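Local structure of NADPH-dependent nitro/flavin reductase (Bacillus subtilis, 3N2S) at the interface of chains A and B. The protein uses reduced nicotinamide cofactors to reduce flavin mononucleotide, nitroaromatic compounds, quinones and azo dyes, and also shows NADH oxidase activity. Coordinates in Å, arbitrary orientation; residue numbers count along the deposited sequence, not the author numbering. Chains: chain A/B, NADPH-dependent nitro/flavin reductase.

The interface of chains A and B. Residues chain A 104, 107-108, 111, 241, 247; chain B 104, 107-108, 111, 237, 241, 247, 249.
Helix 104-127 of each chain faces its two-fold mate, helical at the contacting residues, while A:Asn247 and B:Asn247, on C-terminal loops, both sit at positive phi, 56° and 53°. Their side-chain amides meet head to head across the axis, and CG of A:Asn247 lies anti to its backbone N (chi1 -161°). B:Asn247 ND2 gives an N-H to a lone pair of A:Asn247 OD1 at 2.8 Å, in the carbonyl plane, and the reciprocal bond from A:Asn247 ND2 to B:Asn247 OD1 closes a cyclic pair. A:Asn247 OD1 takes a second donor, the hydroxyl OG1 of A:Thr104 at 2.8 Å, which comes from above the carbonyl plane and helps fix how the amide is turned. On the other side, A:Asn247 ND2 and B:Thr104 OG1 share a water, 2.7 Å from that OG1. An alanine in place of A:Asn247 would remove both amide bonds, the acceptor that A:Thr104 OG1 uses here and the link to the water, and would probably leave the B:Asn247 amide poorly held at the axis.

Directly beneath lie the two phenylalanines, CG anti to the backbone N in each, reaching tip to tip so that B:Phe107 CD2 lies at the edge of the A:Phe107 ring, in its plane. The CB of A:Asn247 rests over one face of that ring, toward the rim, joining the polar pair to the hydrophobic layer. The CZ tip of A:Phe107 meets CG of the selenomethionine B:Met108 at 3.7 Å, the side chains crossing at about a right angle; A:Leu111 CD2 presses on the same CG. At the flanks, the methyl of B:Thr104, CG2, touches A:Val241 CG2 of helix 237-243 tip to tip at 3.8 Å. Together this apolar seam, topped by the paired amides, fastens helix 104-127 and the C-terminal tails across the axis of the homodimer.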
# COMPACT_ATOMS: atom_id res chain seq x y z
N THR A 104 11.60 2.58 12.05
CA THR A 104 10.18 2.73 11.70
C THR A 104 10.05 3.26 10.28
O THR A 104 9.19 2.77 9.54
CB THR A 104 9.46 3.59 12.77
OG1 THR A 104 9.54 2.90 14.03
CG2 THR A 104 7.97 3.90 12.41
N PHE A 107 10.45 0.54 7.79
CA PHE A 107 9.31 -0.38 7.92
C PHE A 107 8.11 0.21 7.15
O PHE A 107 7.44 -0.49 6.40
CB PHE A 107 8.99 -0.61 9.40
CG PHE A 107 7.78 -1.47 9.69
CD1 PHE A 107 7.76 -2.81 9.30
CD2 PHE A 107 6.72 -0.98 10.44
CE1 PHE A 107 6.68 -3.64 9.65
CE2 PHE A 107 5.64 -1.80 10.77
CZ PHE A 107 5.63 -3.12 10.36
N MSE A 108 7.90 1.51 7.28
CA MSE A 108 6.83 2.20 6.54
C MSE A 108 7.11 2.15 5.03
O MSE A 108 6.21 1.82 4.24
CB MSE A 108 6.69 3.65 7.03
CG MSE A 108 6.26 3.73 8.47
SE MSE A 108 6.07 5.59 9.06
CE MSE A 108 4.48 5.98 8.20
N LEU A 111 6.45 -1.52 3.67
CA LEU A 111 5.02 -1.85 3.68
C LEU A 111 4.27 -1.13 2.56
O LEU A 111 3.48 -1.75 1.86
CB LEU A 111 4.38 -1.50 5.04
CG LEU A 111 4.19 -2.68 6.01
CD1 LEU A 111 5.53 -3.26 6.43
CD2 LEU A 111 3.42 -2.23 7.23
N VAL A 241 7.65 -8.53 14.62
CA VAL A 241 8.23 -7.74 13.52
C VAL A 241 9.69 -7.33 13.81
O VAL A 241 10.53 -7.38 12.92
CB VAL A 241 7.34 -6.58 12.98
CG1 VAL A 241 5.93 -7.07 12.65
CG2 VAL A 241 7.30 -5.40 13.93
N ASN A 247 11.19 -2.16 12.35
CA ASN A 247 10.51 -1.26 13.30
C ASN A 247 11.12 -1.21 14.72
O ASN A 247 10.40 -1.04 15.71
CB ASN A 247 9.04 -1.69 13.34
CG ASN A 247 8.09 -0.69 13.87
OD1 ASN A 247 8.19 0.49 13.58
ND2 ASN A 247 7.10 -1.17 14.60
N THR B 104 1.16 -2.79 16.67
CA THR B 104 1.82 -2.90 15.37
C THR B 104 0.83 -3.38 14.30
O THR B 104 0.84 -2.84 13.19
CB THR B 104 3.08 -3.75 15.50
OG1 THR B 104 3.98 -3.02 16.35
CG2 THR B 104 3.77 -4.02 14.14
N PHE B 107 -1.28 -0.60 13.01
CA PHE B 107 -0.41 0.33 12.26
C PHE B 107 -0.20 -0.24 10.82
O PHE B 107 -0.31 0.50 9.85
CB PHE B 107 0.94 0.48 13.00
CG PHE B 107 1.98 1.36 12.34
CD1 PHE B 107 1.71 2.70 12.07
CD2 PHE B 107 3.27 0.90 12.13
CE1 PHE B 107 2.71 3.53 11.56
CE2 PHE B 107 4.26 1.73 11.59
CZ PHE B 107 3.96 3.04 11.29
N MSE B 108 0.04 -1.56 10.71
CA MSE B 108 0.22 -2.23 9.41
C MSE B 108 -1.09 -2.16 8.61
O MSE B 108 -1.08 -1.80 7.43
CB MSE B 108 0.65 -3.69 9.61
CG MSE B 108 2.03 -3.83 10.28
SE MSE B 108 2.48 -5.72 10.57
CE MSE B 108 2.82 -6.20 8.80
N LEU B 111 -1.61 1.48 7.34
CA LEU B 111 -0.63 1.84 6.30
C LEU B 111 -1.00 1.15 4.96
O LEU B 111 -1.01 1.82 3.93
CB LEU B 111 0.80 1.45 6.72
CG LEU B 111 1.72 2.55 7.28
CD1 LEU B 111 1.09 3.28 8.45
CD2 LEU B 111 3.05 1.93 7.70
N LEU B 237 10.98 9.36 13.76
CA LEU B 237 9.69 8.69 13.54
C LEU B 237 9.44 7.54 14.49
O LEU B 237 8.28 7.25 14.78
CB LEU B 237 9.53 8.26 12.07
CG LEU B 237 9.29 9.40 11.06
CD1 LEU B 237 9.34 8.88 9.64
CD2 LEU B 237 7.94 10.12 11.32
N VAL B 241 5.74 8.63 15.68
CA VAL B 241 4.53 7.85 15.37
C VAL B 241 3.79 7.42 16.67
O VAL B 241 2.55 7.45 16.67
CB VAL B 241 4.71 6.71 14.33
CG1 VAL B 241 5.45 7.22 13.08
CG2 VAL B 241 5.41 5.50 14.92
N ASN B 247 1.87 2.54 16.79
CA ASN B 247 3.10 1.82 17.03
C ASN B 247 3.71 2.04 18.45
O ASN B 247 4.92 1.90 18.63
CB ASN B 247 4.08 2.26 15.92
CG ASN B 247 5.05 1.25 15.45
OD1 ASN B 247 4.74 0.07 15.29
ND2 ASN B 247 6.22 1.75 15.08
N ASN B 249 2.83 0.19 21.02
CA ASN B 249 3.03 -1.22 21.35
C ASN B 249 3.04 -1.52 22.85
O ASN B 249 4.09 -1.70 23.46
CB ASN B 249 4.28 -1.77 20.61
CG ASN B 249 4.28 -1.47 19.13
OD1 ASN B 249 3.27 -1.64 18.44
ND2 ASN B 249 5.40 -1.01 18.60
O HOH W 1 6.59 -3.53 16.35